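Local coordinates for YjbQ family protein (Aeropyrum pernix, PDB 2P6H) that is of unknown function but belongs to the YjbQ (UPF0047) family and assembles from three copies of one small alpha/beta chain, at residues R97-P100 / R105-L108; E63-L68 / T91-S96. All blocks are in the same frame, centred on the assembly; numbering follows the deposited sequence.

Interaction 1. Residues R97-P100 / R105-L108; sequences RVIP and RLSL
At one edge of the chain's five-stranded antiparallel sheet lies a beta hairpin, in which strand 96-102 turns back into the short strand 105-106, and Pro100 meets Ser107 where that short strand gives way to loop. Ser107 N donates to Pro100 O at 2.7 Å, a nearly straight bond (161° at the hydrogen) with the donor tilted 19° from the carbonyl plane. Ser107 centres an inverse gamma turn, closed by Leu108 N bonding Leu106 O at 2.8 Å, which bends the chain off the strand. Beside this bond Ile99 faces two leucines: with CG1 beside the backbone N (chi1 -52°), CG2 swings anti to that N and toward them. Leu106 CD1 lies 3.4 Å from Ile99 CG2, tighter than usual carbon contact, and Leu108 CD2 reaches the same methyl at 3.9 Å; Ile114 of strand 113-118 touches both Ile99 and Leu108. Arg97 NH1 folds back onto Val98 O at 2.9 Å, coming from above the carbonyl plane, while its NE forms a salt bridge with Asp95 of the second subunit. Ser107 OG is hydrogen-bonded to Tyr40 of that same subunit. The hairpin is therefore held within the chain by apolar contacts and one backbone bond, while Arg97 and Ser107 reach the second subunit.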
loop_
_atom_site.group_PDB
_atom_site.type_symbol
_atom_site.label_atom_id
_atom_site.label_comp_id
_atom_site.label_asym_id
_atom_site.label_seq_id
_atom_site.Cartn_x
_atom_site.Cartn_y
_atom_site.Cartn_z
ATOM N N ARG A 97 -2.051 -0.915 -7.088
ATOM C CA ARG A 97 -0.656 -1.356 -7.141
ATOM C C ARG A 97 0.008 -0.812 -8.389
ATOM O O ARG A 97 -0.549 -0.839 -9.478
ATOM C CB ARG A 97 -0.631 -2.895 -7.159
ATOM C CG ARG A 97 0.746 -3.476 -7.536
ATOM C CD ARG A 97 1.863 -3.081 -6.548
ATOM N NE ARG A 97 2.646 -4.260 -6.119
ATOM C CZ ARG A 97 3.693 -4.699 -6.878
ATOM N NH1 ARG A 97 4.052 -4.078 -8.000
ATOM N NH2 ARG A 97 4.346 -5.793 -6.491
ATOM N N VAL A 98 1.217 -0.302 -8.220
ATOM C CA VAL A 98 1.965 0.198 -9.362
ATOM C C VAL A 98 2.990 -0.864 -9.710
ATOM O O VAL A 98 3.696 -1.366 -8.861
ATOM C CB VAL A 98 2.680 1.519 -8.999
ATOM C CG1 VAL A 98 3.509 1.981 -10.205
ATOM C CG2 VAL A 98 1.681 2.603 -8.634
ATOM N N ILE A 99 3.003 -1.240 -11.017
ATOM C CA ILE A 99 3.922 -2.281 -11.503
ATOM C C ILE A 99 4.694 -1.799 -12.721
ATOM O O ILE A 99 4.143 -1.556 -13.787
ATOM C CB ILE A 99 3.128 -3.531 -11.905
ATOM C CG1 ILE A 99 2.211 -3.957 -10.763
ATOM C CG2 ILE A 99 4.108 -4.694 -12.183
ATOM C CD1 ILE A 99 1.269 -5.096 -11.157
ATOM N N PRO A 100 6.022 -1.670 -12.598
ATOM C CA PRO A 100 6.846 -1.233 -13.728
ATOM C C PRO A 100 6.791 -2.198 -14.913
ATOM O O PRO A 100 6.610 -3.411 -14.748
ATOM C CB PRO A 100 8.249 -1.159 -13.123
ATOM C CG PRO A 100 8.105 -0.987 -11.636
ATOM C CD PRO A 100 6.827 -1.751 -11.368
ATOM N N ARG A 105 8.607 -6.245 -20.398
ATOM C CA ARG A 105 8.372 -7.196 -19.311
ATOM C C ARG A 105 7.686 -6.591 -18.090
ATOM O O ARG A 105 8.217 -5.668 -17.451
ATOM C CB ARG A 105 9.694 -7.817 -18.852
ATOM C CG ARG A 105 10.382 -8.720 -19.870
ATOM C CD ARG A 105 11.756 -9.165 -19.320
ATOM N NE ARG A 105 12.237 -10.330 -20.045
ATOM C CZ ARG A 105 13.405 -10.930 -19.820
ATOM N NH1 ARG A 105 14.235 -10.477 -18.882
ATOM N NH2 ARG A 105 13.740 -12.008 -20.524
ATOM N N LEU A 106 6.510 -7.123 -17.760
ATOM C CA LEU A 106 5.838 -6.695 -16.593
ATOM C C LEU A 106 6.719 -7.076 -15.450
ATOM O O LEU A 106 7.058 -8.235 -15.251
ATOM C CB LEU A 106 4.522 -7.458 -16.522
ATOM C CG LEU A 106 3.664 -6.993 -15.357
ATOM C CD1 LEU A 106 3.378 -5.491 -15.405
ATOM C CD2 LEU A 106 2.305 -7.690 -15.303
ATOM N N SER A 107 7.151 -6.091 -14.677
ATOM C CA SER A 107 8.187 -6.328 -13.667
ATOM C C SER A 107 7.666 -6.984 -12.341
ATOM O O SER A 107 7.761 -6.420 -11.259
ATOM C CB SER A 107 8.856 -4.971 -13.422
ATOM O OG SER A 107 10.094 -5.172 -12.740
ATOM N N LEU A 108 7.151 -8.202 -12.450
ATOM C CA LEU A 108 6.726 -8.957 -11.277
ATOM C C LEU A 108 7.813 -9.979 -11.004
ATOM O O LEU A 108 8.519 -10.406 -11.928
ATOM C CB LEU A 108 5.400 -9.681 -11.532
ATOM C CG LEU A 108 4.156 -8.797 -11.606
ATOM C CD1 LEU A 108 2.933 -9.643 -11.947
ATOM C CD2 LEU A 108 3.968 -8.085 -10.272
HETATM O O HOH W 1 6.374 -4.483 -8.875
#

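Interaction 2. Residues E63-L68 / T91-S96; sequences EFIREL and TIIGDS. With SO4 (sulfate ion), chain D.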
loop_
_atom_site.group_PDB
_atom_site.type_symbol
_atom_site.label_atom_id
_atom_site.label_comp_id
_atom_site.label_asym_id
_atom_site.label_seq_id
_atom_site.Cartn_x
_atom_site.Cartn_y
_atom_site.Cartn_z
ATOM N N GLU A 63 -8.392 -16.645 5.664
ATOM C CA GLU A 63 -8.510 -16.859 7.098
ATOM C C GLU A 63 -7.796 -15.765 7.902
ATOM O O GLU A 63 -8.263 -15.341 8.953
ATOM C CB GLU A 63 -7.943 -18.232 7.448
ATOM C CG GLU A 63 -7.959 -18.511 8.955
ATOM C CD GLU A 63 -9.380 -18.586 9.495
ATOM O OE1 GLU A 63 -10.319 -18.781 8.705
ATOM O OE2 GLU A 63 -9.537 -18.472 10.708
ATOM N N PHE A 64 -6.653 -15.313 7.399
ATOM C CA PHE A 64 -5.884 -14.252 8.050
ATOM C C PHE A 64 -6.744 -12.996 8.135
ATOM O O PHE A 64 -6.848 -12.338 9.152
ATOM C CB PHE A 64 -4.610 -14.004 7.218
ATOM C CG PHE A 64 -3.789 -12.814 7.691
ATOM C CD1 PHE A 64 -3.225 -12.806 8.961
ATOM C CD2 PHE A 64 -3.535 -11.772 6.811
ATOM C CE1 PHE A 64 -2.408 -11.742 9.346
ATOM C CE2 PHE A 64 -2.717 -10.710 7.203
ATOM C CZ PHE A 64 -2.150 -10.694 8.470
ATOM N N ILE A 65 -7.375 -12.684 6.981
ATOM C CA ILE A 65 -8.249 -11.523 6.898
ATOM C C ILE A 65 -9.459 -11.675 7.840
ATOM O O ILE A 65 -9.846 -10.771 8.553
ATOM C CB ILE A 65 -8.673 -11.342 5.419
ATOM C CG1 ILE A 65 -7.518 -10.754 4.596
ATOM C CG2 ILE A 65 -9.856 -10.361 5.322
ATOM C CD1 ILE A 65 -7.705 -10.972 3.094
ATOM N N ARG A 66 -10.060 -12.885 7.824
ATOM C CA ARG A 66 -11.209 -13.131 8.683
ATOM C C ARG A 66 -10.871 -12.864 10.149
ATOM O O ARG A 66 -11.616 -12.221 10.877
ATOM C CB ARG A 66 -11.635 -14.588 8.504
ATOM C CG ARG A 66 -13.040 -14.853 9.042
ATOM C CD ARG A 66 -13.307 -16.350 9.233
ATOM N NE ARG A 66 -13.064 -17.076 7.983
ATOM C CZ ARG A 66 -13.998 -16.973 7.022
ATOM N NH1 ARG A 66 -15.082 -16.243 7.223
ATOM N NH2 ARG A 66 -13.822 -17.609 5.860
ATOM N N GLU A 67 -9.707 -13.347 10.574
ATOM C CA GLU A 67 -9.212 -13.181 11.946
ATOM C C GLU A 67 -9.052 -11.700 12.348
ATOM O O GLU A 67 -9.417 -11.283 13.439
ATOM C CB GLU A 67 -7.869 -13.915 12.063
ATOM C CG GLU A 67 -8.032 -15.372 12.511
ATOM C CD GLU A 67 -6.748 -16.139 12.256
ATOM O OE1 GLU A 67 -5.678 -15.547 12.396
ATOM O OE2 GLU A 67 -6.823 -17.311 11.920
ATOM N N LEU A 68 -8.422 -10.901 11.437
ATOM C CA LEU A 68 -8.174 -9.501 11.781
ATOM C C LEU A 68 -9.384 -8.639 11.661
ATOM O O LEU A 68 -9.664 -7.797 12.504
ATOM C CB LEU A 68 -7.310 -8.938 10.735
ATOM C CG LEU A 68 -5.937 -9.616 10.688
ATOM C CD1 LEU A 68 -4.986 -8.952 9.690
ATOM C CD2 LEU A 68 -5.219 -9.602 12.037
ATOM N N THR A 91 -8.628 -1.344 3.872
ATOM C CA THR A 91 -7.696 -0.296 4.313
ATOM C C THR A 91 -6.264 -0.791 4.565
ATOM O O THR A 91 -5.313 -0.045 4.432
ATOM C CB THR A 91 -8.205 0.458 5.567
ATOM O OG1 THR A 91 -7.948 -0.312 6.745
ATOM C CG2 THR A 91 -9.689 0.800 5.484
ATOM N N ILE A 92 -6.072 -2.050 5.028
ATOM C CA ILE A 92 -4.630 -2.374 5.257
ATOM C C ILE A 92 -4.078 -3.282 4.178
ATOM O O ILE A 92 -2.938 -3.723 4.241
ATOM C CB ILE A 92 -4.461 -3.150 6.539
ATOM C CG1 ILE A 92 -5.453 -4.330 6.531
ATOM C CG2 ILE A 92 -4.770 -2.234 7.741
ATOM C CD1 ILE A 92 -5.292 -5.380 7.634
ATOM N N ILE A 93 -4.902 -3.615 3.152
ATOM C CA ILE A 93 -4.329 -4.338 2.024
ATOM C C ILE A 93 -4.073 -3.372 0.884
ATOM O O ILE A 93 -3.042 -3.404 0.227
ATOM C CB ILE A 93 -5.301 -5.444 1.560
ATOM C CG1 ILE A 93 -5.355 -6.584 2.581
ATOM C CG2 ILE A 93 -4.834 -6.036 0.219
ATOM C CD1 ILE A 93 -6.511 -7.552 2.304
ATOM N N GLY A 94 -4.999 -2.446 0.649
ATOM C CA GLY A 94 -4.799 -1.466 -0.409
ATOM C C GLY A 94 -5.638 -1.745 -1.647
ATOM O O GLY A 94 -5.977 -2.891 -1.932
ATOM N N ASP A 95 -5.969 -0.700 -2.397
ATOM C CA ASP A 95 -6.801 -0.856 -3.584
ATOM C C ASP A 95 -6.097 -0.562 -4.902
ATOM O O ASP A 95 -6.740 -0.518 -5.951
ATOM C CB ASP A 95 -8.044 0.027 -3.465
ATOM C CG ASP A 95 -7.722 1.391 -2.921
ATOM O OD1 ASP A 95 -6.583 1.855 -3.132
ATOM O OD2 ASP A 95 -8.604 2.001 -2.285
ATOM N N SER A 96 -4.789 -0.337 -4.858
ATOM C CA SER A 96 -4.076 -0.100 -6.109
ATOM C C SER A 96 -2.606 -0.485 -5.967
ATOM O O SER A 96 -2.017 -0.408 -4.896
ATOM C CB SER A 96 -4.204 1.386 -6.498
ATOM O OG SER A 96 -3.174 2.134 -5.851
HETATM S S SO4 D . -17.006 -16.977 4.021
HETATM O O1 SO4 D . -16.191 -18.201 4.257
HETATM O O2 SO4 D . -16.701 -16.453 2.641
HETATM O O3 SO4 D . -18.471 -17.327 4.121
HETATM O O4 SO4 D . -16.691 -15.954 5.048
#
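Leu68 CD1 lies 3.5 Å above one face of the Phe64 ring, offset toward the rim, and the same methyl touches Ile92 CD1 at 4.1 Å across the contact. The other flat group, the guanidinium of Arg66, is engaged around its edge: Glu63 OE1 lies in its plane on the NE side, forming a salt bridge through a weak bond of 3.3 Å to Arg66 NE, and a sulfate sits at the NH1 and NH2 end. Arg66 NH1 donates to sulfate O4 at 2.7 Å, almost straight at 168°, and Arg66 NH2 to sulfate O1 at 2.9 Å; this fork of two oxygens, with the Glu63 carboxylate on NE, should fix the rotation of the group. The sulfate, probably from the crystallisation liquor, also accepts a bond from Leu14 N.

On its apolar side, helix 55-69 packs against the C-terminal end of helix 84-93 through two pairs of methyls. Ile65 CD1 meets Ile93 CD1 at 3.7 Å, the side chains crossing at about a right angle, and Val117 of strand 113-118 touches both. In Ile92 a chi1 of 50° sets CG1 between the backbone N and the carbonyl carbon, and from there CD1 extends to Leu68; the Ile92 side chain also packs on Ile92 of both other subunits. Gly94, with a positive phi of 105°, ends the helical geometry and turns the chain toward strand 96-102.

How the interactions relate
Interactions 1 and 2 follow one another along the chain: the 91-96 segment, which leaves helix 84-93, runs directly into 97-100, although the two centres lie about 21 Å apart and their segments make no other touch. Strand 113-118 is common to both, its Ile114 touching the hairpin and its Val117 touching both helices. The subunit interfaces join them further, since the Asp95 of 91-96 supplies to the third subunit the same salt bridge that Arg97 receives from the second; the junction of the two contacts thus links neighbouring copies within the trimer. The sulfate belongs to interaction 2 alone, on the helix 55-69 side.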